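Local structure of envelope glycoprotein (Thogoto virus, 5XEA) at residues B[89-94]-B[115-120]; B[121-126]-B[137-142]; B[72-77]-B[186-191]. The protein probably attaches the virus to its host-cell receptor and later induces fusion of the virion with the host membrane. All coordinates share one frame; numbering follows the deposited sequence.

Contact 1: B[89-94]-B[115-120]; sequences CSYGDI and HWAPRK
His115 meets Tyr91 twice, once through its backbone and once through its side chain. Its N-H gives a hydrogen bond of 2.9 Å to Tyr91 O, and its carbonyl O accepts from Tyr91 N. Its CB lies 3.4 Å from Tyr91 CZ, over one face of the phenol and toward the rim, a CH-pi contact; the two rings themselves are slid apart and barely overlap. CG lies anti to the carbonyl carbon (chi1 -53°), beside the backbone N; from there the ring reaches Gly92 and Asp93, where NE2 donates to Asp93 OD1 at 2.9 Å, on the anti side of the carboxylate, while CD2 rests near Gly92 O. The other oxygen of Asp93 is held by Lys114.

Trp116 leaves by the other face of the ribbon. Ser90 CB stands over the centre of its six-membered ring, 3.7 Å from the centroid and almost on the ring normal, and Trp83 meets the indole with planes at about 80°. Ala117 trades backbone bonds with Cys89, Cys89 N to Ala117 O at 2.9 Å and Ala117 N to Cys89 O at 3.1 Å; its CB touches the Tyr91 edge near CE2. Past Pro118 the chain turns back, and Arg119 CA comes 4.0 Å from Cys89 SG. Lys120 then lays CD and CE across the second face of Tyr91, so the phenol is sandwiched between His115 and Lys120, whose ammonium goes on to Asp139 and Trp140 O.

This is a two-stranded antiparallel ribbon, with Ser90 and Trp116 as its non-hydrogen-bonded pair, tied at Cys89 by a disulfide to Cys142.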
loop_
_atom_site.group_PDB
_atom_site.type_symbol
_atom_site.label_atom_id
_atom_site.label_comp_id
_atom_site.label_asym_id
_atom_site.label_seq_id
_atom_site.Cartn_x
_atom_site.Cartn_y
_atom_site.Cartn_z
ATOM N N CYS B 89 -4.368 20.419 30.892
ATOM C CA CYS B 89 -4.385 19.328 31.852
ATOM C C CYS B 89 -4.112 19.876 33.249
ATOM O O CYS B 89 -3.577 20.975 33.421
ATOM C CB CYS B 89 -3.355 18.238 31.482
ATOM S SG CYS B 89 -1.562 18.715 31.456
ATOM N N SER B 90 -4.481 19.095 34.253
ATOM C CA SER B 90 -4.246 19.476 35.636
ATOM C C SER B 90 -3.224 18.547 36.285
ATOM O O SER B 90 -2.972 17.435 35.816
ATOM C CB SER B 90 -5.549 19.463 36.442
ATOM O OG SER B 90 -6.085 18.159 36.509
ATOM N N TYR B 91 -2.658 19.010 37.397
ATOM C CA TYR B 91 -1.676 18.229 38.129
ATOM C C TYR B 91 -1.609 18.747 39.567
ATOM O O TYR B 91 -2.175 19.794 39.898
ATOM C CB TYR B 91 -0.319 18.273 37.424
ATOM C CG TYR B 91 0.273 19.660 37.241
ATOM C CD1 TYR B 91 1.114 20.207 38.209
ATOM C CD2 TYR B 91 0.015 20.417 36.092
ATOM C CE1 TYR B 91 1.675 21.468 38.049
ATOM C CE2 TYR B 91 0.578 21.690 35.923
ATOM C CZ TYR B 91 1.411 22.206 36.909
ATOM O OH TYR B 91 1.983 23.458 36.783
ATOM N N GLY B 92 -0.906 17.991 40.422
ATOM C CA GLY B 92 -0.855 18.284 41.844
ATOM C C GLY B 92 0.268 19.233 42.217
ATOM O O GLY B 92 0.980 19.773 41.370
ATOM N N ASP B 93 0.416 19.447 43.527
ATOM C CA ASP B 93 1.515 20.263 44.025
ATOM C C ASP B 93 2.846 19.562 43.796
ATOM O O ASP B 93 2.944 18.336 43.858
ATOM C CB ASP B 93 1.341 20.557 45.520
ATOM C CG ASP B 93 0.155 21.472 45.802
ATOM O OD1 ASP B 93 -0.053 22.435 45.028
ATOM O OD2 ASP B 93 -0.571 21.220 46.792
ATOM N N ILE B 94 3.881 20.356 43.532
ATOM C CA ILE B 94 5.223 19.831 43.335
ATOM C C ILE B 94 6.065 20.177 44.557
ATOM O O ILE B 94 5.833 21.180 45.240
ATOM C CB ILE B 94 5.888 20.342 42.035
ATOM C CG1 ILE B 94 6.763 21.560 42.293
ATOM C CG2 ILE B 94 4.828 20.602 40.903
ATOM C CD1 ILE B 94 8.161 21.412 41.725
ATOM N N HIS B 115 -3.180 22.492 39.742
ATOM C CA HIS B 115 -2.606 23.428 38.788
ATOM C C HIS B 115 -3.059 23.055 37.380
ATOM O O HIS B 115 -3.578 21.957 37.147
ATOM C CB HIS B 115 -1.085 23.435 38.910
ATOM C CG HIS B 115 -0.618 23.671 40.315
ATOM N ND1 HIS B 115 -0.531 24.933 40.861
ATOM C CD2 HIS B 115 -0.275 22.804 41.298
ATOM C CE1 HIS B 115 -0.116 24.831 42.109
ATOM N NE2 HIS B 115 0.045 23.554 42.401
ATOM N N TRP B 116 -2.896 24.000 36.448
ATOM C CA TRP B 116 -3.301 23.832 35.060
ATOM C C TRP B 116 -2.215 24.352 34.127
ATOM O O TRP B 116 -1.524 25.330 34.424
ATOM C CB TRP B 116 -4.626 24.565 34.752
ATOM C CG TRP B 116 -5.800 23.969 35.452
ATOM C CD1 TRP B 116 -6.249 24.277 36.702
ATOM C CD2 TRP B 116 -6.670 22.943 34.952
ATOM N NE1 TRP B 116 -7.346 23.507 37.013
ATOM C CE2 TRP B 116 -7.625 22.680 35.956
ATOM C CE3 TRP B 116 -6.727 22.217 33.759
ATOM C CZ2 TRP B 116 -8.631 21.727 35.802
ATOM C CZ3 TRP B 116 -7.727 21.270 33.607
ATOM C CH2 TRP B 116 -8.665 21.034 34.622
ATOM N N ALA B 117 -2.095 23.690 32.986
ATOM C CA ALA B 117 -1.134 24.053 31.954
ATOM C C ALA B 117 -1.556 23.360 30.660
ATOM O O ALA B 117 -2.303 22.378 30.706
ATOM C CB ALA B 117 0.300 23.656 32.358
ATOM N N PRO B 118 -1.113 23.861 29.502
ATOM C CA PRO B 118 -1.401 23.125 28.259
ATOM C C PRO B 118 -0.765 21.748 28.253
ATOM O O PRO B 118 -1.328 20.805 27.684
ATOM C CB PRO B 118 -0.807 24.019 27.158
ATOM C CG PRO B 118 -0.323 25.282 27.855
ATOM C CD PRO B 118 -0.164 24.972 29.284
ATOM N N ARG B 119 0.404 21.619 28.881
ATOM C CA ARG B 119 1.159 20.382 29.003
ATOM C C ARG B 119 2.151 20.556 30.146
ATOM O O ARG B 119 2.530 21.674 30.501
ATOM C CB ARG B 119 1.892 20.030 27.708
ATOM C CG ARG B 119 2.911 21.066 27.249
ATOM C CD ARG B 119 3.260 20.858 25.783
ATOM N NE ARG B 119 2.064 20.788 24.938
ATOM C CZ ARG B 119 1.368 21.851 24.541
ATOM N NH1 ARG B 119 1.747 23.065 24.927
ATOM N NH2 ARG B 119 0.297 21.707 23.765
ATOM N N LYS B 120 2.590 19.433 30.701
ATOM C CA LYS B 120 3.529 19.471 31.816
ATOM C C LYS B 120 4.383 18.214 31.783
ATOM O O LYS B 120 3.853 17.109 31.669
ATOM C CB LYS B 120 2.770 19.586 33.142
ATOM C CG LYS B 120 3.579 19.376 34.405
ATOM C CD LYS B 120 4.152 20.674 34.917
ATOM C CE LYS B 120 4.793 20.502 36.292
ATOM N NZ LYS B 120 5.898 19.503 36.256
#

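Contact 2: B[121-126]-B[137-142]; sequences ELVRRD and NIDWRC
The Arg141 guanidinium and the Glu121 carboxylate lie nearly coplanar, 19° apart, and meet edge to edge. Arg141 grips side-on: NE reaches Glu121 OE1 at 2.9 Å and NH2 reaches OE2 at 3.2 Å, both close to straight and both on syn lone pairs. The bend at chi2 of Glu121 (56°) turns its CD back toward the strand, although its CB sets off away from it. OE1 also accepts the Leu122 N-H on its anti side, at 3.1 Å, which fixes the carboxylate against its own backbone. Leu122 CD2 packs on Arg141 CD at 3.8 Å.

At the Arg125 guanidinium the edge faces Asn137 OD1, with the amide turned 76° from it; the aliphatic CG and CD of Arg125 rest against that amide. Asp97 joins the two, with a salt bridge from Arg125 NH2 to its OD2 and a hydrogen bond from Asn137 ND2 to its OD1; Arg125 NH1 goes to Gly443 O.

Between these two pairs Asp139 points at the loop. Its OD2 receives Val123 N at 2.7 Å from above the carboxylate plane, and Val123 CG2 also touches OD2. OD1 takes the Trp140 N-H, so both oxygens of this buried acid are engaged.

Segment 121-126 thus runs roughly antiparallel to strand 133-156, held to it here through side chains. Helix 421-437 packs on Glu121 and Arg141, with Ser429 O as a further acceptor for NH2, while strands 40-56 and 95-99 flank strand 133-156.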
loop_
_atom_site.group_PDB
_atom_site.type_symbol
_atom_site.label_atom_id
_atom_site.label_comp_id
_atom_site.label_asym_id
_atom_site.label_seq_id
_atom_site.Cartn_x
_atom_site.Cartn_y
_atom_site.Cartn_z
ATOM N N GLU B 121 5.697 18.380 31.883
ATOM C CA GLU B 121 6.613 17.254 32.006
ATOM C C GLU B 121 7.266 17.277 33.388
ATOM O O GLU B 121 7.520 18.346 33.954
ATOM C CB GLU B 121 7.686 17.282 30.917
ATOM C CG GLU B 121 8.536 16.006 30.865
ATOM C CD GLU B 121 7.689 14.732 30.683
ATOM O OE1 GLU B 121 7.448 14.030 31.684
ATOM O OE2 GLU B 121 7.262 14.429 29.541
ATOM N N LEU B 122 7.517 16.096 33.933
ATOM C CA LEU B 122 8.066 15.986 35.275
ATOM C C LEU B 122 9.586 15.954 35.207
ATOM O O LEU B 122 10.169 15.705 34.160
ATOM C CB LEU B 122 7.533 14.737 35.988
ATOM C CG LEU B 122 7.778 13.321 35.456
ATOM C CD1 LEU B 122 9.169 12.772 35.745
ATOM C CD2 LEU B 122 6.710 12.396 36.058
ATOM N N VAL B 123 10.218 16.247 36.338
ATOM C CA VAL B 123 11.653 16.098 36.540
ATOM C C VAL B 123 11.831 14.938 37.502
ATOM O O VAL B 123 11.117 14.852 38.504
ATOM C CB VAL B 123 12.288 17.377 37.119
ATOM C CG1 VAL B 123 13.801 17.207 37.271
ATOM C CG2 VAL B 123 11.992 18.578 36.239
ATOM N N ARG B 124 12.744 14.027 37.193
ATOM C CA ARG B 124 12.981 12.882 38.063
ATOM C C ARG B 124 14.070 13.248 39.063
ATOM O O ARG B 124 15.221 13.439 38.679
ATOM C CB ARG B 124 13.385 11.649 37.270
ATOM C CG ARG B 124 13.842 10.522 38.203
ATOM C CD ARG B 124 14.333 9.344 37.410
ATOM N NE ARG B 124 14.784 8.278 38.280
ATOM C CZ ARG B 124 15.253 7.120 37.839
ATOM N NH1 ARG B 124 15.314 6.884 36.533
ATOM N NH2 ARG B 124 15.658 6.199 38.698
ATOM N N ARG B 125 13.712 13.351 40.340
ATOM C CA ARG B 125 14.675 13.734 41.375
ATOM C C ARG B 125 14.427 12.900 42.626
ATOM O O ARG B 125 13.272 12.715 43.029
ATOM C CB ARG B 125 14.560 15.234 41.696
ATOM C CG ARG B 125 15.614 15.773 42.656
ATOM C CD ARG B 125 15.621 17.308 42.668
ATOM N NE ARG B 125 16.553 17.839 43.664
ATOM C CZ ARG B 125 17.815 18.170 43.410
ATOM N NH1 ARG B 125 18.307 18.030 42.182
ATOM N NH2 ARG B 125 18.590 18.647 44.376
ATOM N N ASP B 126 15.495 12.379 43.231
ATOM C CA ASP B 126 15.360 11.650 44.499
ATOM C C ASP B 126 16.474 12.028 45.478
ATOM O O ASP B 126 17.096 11.177 46.119
ATOM C CB ASP B 126 15.306 10.139 44.276
ATOM C CG ASP B 126 16.527 9.593 43.557
ATOM O OD1 ASP B 126 17.528 10.329 43.390
ATOM O OD2 ASP B 126 16.476 8.402 43.170
ATOM N N ASN B 137 10.465 14.562 47.230
ATOM C CA ASN B 137 10.400 15.193 45.916
ATOM C C ASN B 137 9.151 14.694 45.220
ATOM O O ASN B 137 8.930 13.479 45.134
ATOM C CB ASN B 137 11.650 14.896 45.075
ATOM C CG ASN B 137 12.768 15.892 45.321
ATOM O OD1 ASN B 137 12.710 17.031 44.855
ATOM N ND2 ASN B 137 13.797 15.467 46.056
ATOM N N ILE B 138 8.322 15.628 44.756
ATOM C CA ILE B 138 7.156 15.312 43.948
ATOM C C ILE B 138 7.160 16.186 42.700
ATOM O O ILE B 138 7.333 17.408 42.793
ATOM C CB ILE B 138 5.840 15.530 44.715
ATOM C CG1 ILE B 138 5.848 14.814 46.063
ATOM C CG2 ILE B 138 4.628 15.109 43.849
ATOM C CD1 ILE B 138 4.559 15.021 46.812
ATOM N N ASP B 139 6.912 15.569 41.538
ATOM C CA ASP B 139 6.665 16.337 40.320
ATOM C C ASP B 139 5.643 15.592 39.477
ATOM O O ASP B 139 5.338 14.415 39.708
ATOM C CB ASP B 139 7.962 16.612 39.539
ATOM C CG ASP B 139 7.831 17.795 38.566
ATOM O OD1 ASP B 139 6.750 18.447 38.538
ATOM O OD2 ASP B 139 8.805 18.054 37.823
ATOM N N TRP B 140 5.081 16.303 38.506
ATOM C CA TRP B 140 3.938 15.800 37.761
ATOM C C TRP B 140 4.195 15.897 36.269
ATOM O O TRP B 140 4.931 16.770 35.807
ATOM C CB TRP B 140 2.653 16.590 38.112
ATOM C CG TRP B 140 2.207 16.366 39.513
ATOM C CD1 TRP B 140 2.715 16.957 40.643
ATOM C CD2 TRP B 140 1.201 15.452 39.952
ATOM N NE1 TRP B 140 2.065 16.483 41.753
ATOM C CE2 TRP B 140 1.145 15.544 41.366
ATOM C CE3 TRP B 140 0.331 14.565 39.293
ATOM C CZ2 TRP B 140 0.254 14.788 42.131
ATOM C CZ3 TRP B 140 -0.546 13.812 40.045
ATOM C CH2 TRP B 140 -0.584 13.934 41.460
ATOM N N ARG B 141 3.552 15.003 35.517
ATOM C CA ARG B 141 3.405 15.163 34.076
ATOM C C ARG B 141 1.931 15.009 33.733
ATOM O O ARG B 141 1.196 14.263 34.391
ATOM C CB ARG B 141 4.233 14.153 33.263
ATOM C CG ARG B 141 3.702 12.719 33.322
ATOM C CD ARG B 141 4.761 11.700 32.896
ATOM N NE ARG B 141 5.294 12.040 31.572
ATOM C CZ ARG B 141 4.944 11.439 30.436
ATOM N NH1 ARG B 141 4.057 10.455 30.438
ATOM N NH2 ARG B 141 5.485 11.824 29.289
ATOM N N CYS B 142 1.504 15.729 32.705
ATOM C CA CYS B 142 0.153 15.534 32.196
ATOM C C CYS B 142 0.092 16.047 30.769
ATOM O O CYS B 142 0.940 16.832 30.333
ATOM C CB CYS B 142 -0.886 16.228 33.083
ATOM S SG CYS B 142 -0.679 18.018 33.186
#

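Contact 3: B[72-77]-B[186-191]; sequences HYPPSR and DFSYLV
His72 sets its ring beside Asp186: ND1 is 3.4 Å from Asp186 CB, and the Asp186 backbone N stands over one face, toward the rim. The imidazole and carboxylate planes are 45° apart and no bond joins them; ND1 is hydrogen-bonded to Thr48.

Pro74 points at the strand. Pro74 CA lies 3.5 Å from Asp186 O, a CA-H...O contact, and Pro74 CB sits 3.4 Å from Ser188 OG. Pro75 then supplies the polar link. Its carbonyl O accepts from Ser188 OG at 2.7 Å, with the donor in the carbonyl plane. Ser188 OG lies anti to the carbonyl carbon (chi1 -61°), where it can reach both this acceptor and Thr183 OG1, with which it is also hydrogen-bonded. Pro75 CD lies 3.9 Å from Ser188 OG, so the serine is bounded by both prolines.

Arg77 is extended from CG to NE and its end comes in to the strand, where Leu190 CD1 lies over one face of the guanidinium, 4.2 Å from NE.

The segment is the connection from strand 65-72 into helix 77-86, whose N-cap is Ser76, with OG bonded to Glu79 N. It runs nearly parallel to strand 187-192, which pairs with strand 40-56 on one side and strand 180-184 on the other, while Leu80 and Leu81 of the helix come down on Ser188 and Leu190.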
loop_
_atom_site.group_PDB
_atom_site.type_symbol
_atom_site.label_atom_id
_atom_site.label_comp_id
_atom_site.label_asym_id
_atom_site.label_seq_id
_atom_site.Cartn_x
_atom_site.Cartn_y
_atom_site.Cartn_z
ATOM N N HIS B 72 0.348 6.685 38.904
ATOM C CA HIS B 72 -0.547 7.124 37.834
ATOM C C HIS B 72 -1.840 7.704 38.397
ATOM O O HIS B 72 -2.434 7.124 39.306
ATOM C CB HIS B 72 -0.860 5.963 36.908
ATOM C CG HIS B 72 0.356 5.390 36.260
ATOM N ND1 HIS B 72 1.305 6.182 35.647
ATOM C CD2 HIS B 72 0.793 4.113 36.151
ATOM C CE1 HIS B 72 2.271 5.412 35.174
ATOM N NE2 HIS B 72 1.981 4.153 35.461
ATOM N N TYR B 73 -2.267 8.848 37.855
ATOM C CA TYR B 73 -3.545 9.471 38.205
ATOM C C TYR B 73 -4.319 9.795 36.931
ATOM O O TYR B 73 -4.563 10.966 36.622
ATOM C CB TYR B 73 -3.346 10.742 39.033
ATOM C CG TYR B 73 -2.707 10.517 40.383
ATOM C CD1 TYR B 73 -3.482 10.431 41.538
ATOM C CD2 TYR B 73 -1.322 10.407 40.506
ATOM C CE1 TYR B 73 -2.897 10.230 42.782
ATOM C CE2 TYR B 73 -0.740 10.194 41.724
ATOM C CZ TYR B 73 -1.526 10.109 42.867
ATOM O OH TYR B 73 -0.925 9.906 44.095
ATOM N N PRO B 74 -4.721 8.782 36.171
ATOM C CA PRO B 74 -5.416 9.038 34.916
ATOM C C PRO B 74 -6.660 9.870 35.166
ATOM O O PRO B 74 -7.326 9.693 36.195
ATOM C CB PRO B 74 -5.777 7.628 34.421
ATOM C CG PRO B 74 -5.859 6.828 35.683
ATOM C CD PRO B 74 -4.746 7.354 36.536
ATOM N N PRO B 75 -6.990 10.803 34.272
ATOM C CA PRO B 75 -8.165 11.656 34.506
ATOM C C PRO B 75 -9.453 10.851 34.487
ATOM O O PRO B 75 -9.591 9.865 33.761
ATOM C CB PRO B 75 -8.116 12.669 33.355
ATOM C CG PRO B 75 -7.312 11.986 32.276
ATOM C CD PRO B 75 -6.334 11.088 32.975
ATOM N N SER B 76 -10.382 11.265 35.339
ATOM C CA SER B 76 -11.745 10.769 35.304
ATOM C C SER B 76 -12.432 11.237 34.021
ATOM O O SER B 76 -11.953 12.128 33.311
ATOM C CB SER B 76 -12.525 11.277 36.513
ATOM O OG SER B 76 -12.683 12.680 36.383
ATOM N N ARG B 77 -13.584 10.640 33.732
ATOM C CA ARG B 77 -14.324 11.048 32.538
ATOM C C ARG B 77 -14.670 12.533 32.583
ATOM O O ARG B 77 -14.475 13.257 31.600
ATOM C CB ARG B 77 -15.579 10.195 32.388
ATOM C CG ARG B 77 -16.421 10.543 31.187
ATOM C CD ARG B 77 -17.570 9.575 31.095
ATOM N NE ARG B 77 -18.328 9.708 29.861
ATOM C CZ ARG B 77 -18.989 8.717 29.273
ATOM N NH1 ARG B 77 -18.984 7.507 29.800
ATOM N NH2 ARG B 77 -19.635 8.948 28.147
ATOM N N ASP B 186 -1.643 5.255 32.937
ATOM C CA ASP B 186 -1.630 6.701 33.095
ATOM C C ASP B 186 -2.658 7.423 32.226
ATOM O O ASP B 186 -2.938 8.600 32.482
ATOM C CB ASP B 186 -0.218 7.209 32.767
ATOM C CG ASP B 186 0.248 6.810 31.364
ATOM O OD1 ASP B 186 -0.114 5.700 30.886
ATOM O OD2 ASP B 186 0.974 7.631 30.733
ATOM N N PHE B 187 -3.230 6.743 31.229
ATOM C CA PHE B 187 -4.106 7.334 30.233
ATOM C C PHE B 187 -5.567 7.031 30.538
ATOM O O PHE B 187 -5.917 5.950 31.019
ATOM C CB PHE B 187 -3.772 6.800 28.826
ATOM C CG PHE B 187 -2.910 7.725 28.006
ATOM C CD1 PHE B 187 -3.476 8.690 27.198
ATOM C CD2 PHE B 187 -1.529 7.634 28.056
ATOM C CE1 PHE B 187 -2.680 9.547 26.435
ATOM C CE2 PHE B 187 -0.725 8.492 27.310
ATOM C CZ PHE B 187 -1.302 9.446 26.503
ATOM N N SER B 188 -6.419 7.997 30.226
ATOM C CA SER B 188 -7.824 7.716 29.960
ATOM C C SER B 188 -8.166 8.157 28.542
ATOM O O SER B 188 -7.532 9.061 27.986
ATOM C CB SER B 188 -8.740 8.411 30.978
ATOM O OG SER B 188 -8.464 7.940 32.291
ATOM N N TYR B 189 -9.176 7.510 27.966
ATOM C CA TYR B 189 -9.582 7.725 26.586
ATOM C C TYR B 189 -11.086 7.941 26.514
ATOM O O TYR B 189 -11.863 7.187 27.110
ATOM C CB TYR B 189 -9.229 6.535 25.695
ATOM C CG TYR B 189 -7.793 6.093 25.776
ATOM C CD1 TYR B 189 -6.865 6.513 24.835
ATOM C CD2 TYR B 189 -7.377 5.238 26.780
ATOM C CE1 TYR B 189 -5.535 6.099 24.900
ATOM C CE2 TYR B 189 -6.039 4.816 26.858
ATOM C CZ TYR B 189 -5.132 5.252 25.913
ATOM O OH TYR B 189 -3.825 4.830 26.005
ATOM N N LEU B 190 -11.488 8.959 25.763
ATOM C CA LEU B 190 -12.897 9.216 25.477
ATOM C C LEU B 190 -13.082 9.283 23.961
ATOM O O LEU B 190 -12.455 10.117 23.295
ATOM C CB LEU B 190 -13.365 10.514 26.145
ATOM C CG LEU B 190 -14.831 10.925 25.930
ATOM C CD1 LEU B 190 -15.812 9.884 26.465
ATOM C CD2 LEU B 190 -15.066 12.273 26.571
ATOM N N VAL B 191 -13.902 8.392 23.415
ATOM C CA VAL B 191 -14.236 8.399 21.984
ATOM C C VAL B 191 -15.682 8.860 21.832
ATOM O O VAL B 191 -16.601 8.197 22.327
ATOM C CB VAL B 191 -14.040 7.021 21.326
ATOM C CG1 VAL B 191 -14.398 7.090 19.851
ATOM C CG2 VAL B 191 -12.623 6.544 21.461
#

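How the contacts relate
From the N terminus, residues 72-77 come first, leading out of strand 65-72 into helix 77-86, and their partner 186-191 arrives more than a hundred residues later. Contact 3 therefore closes a long loop, and both other contacts fall within it. Contact 1 closes first, pairing the strand after the helix with strand 115-117; contact 2 follows in series as the chain returns along strand 133-156. A disulfide and a salt bridge join contacts 1 and 2. Trp140 packs on Tyr73, linking contacts 2 and 3, whereas contacts 1 and 3 do not touch. Together they tie the small ribbon and the helix to the larger antiparallel sheet.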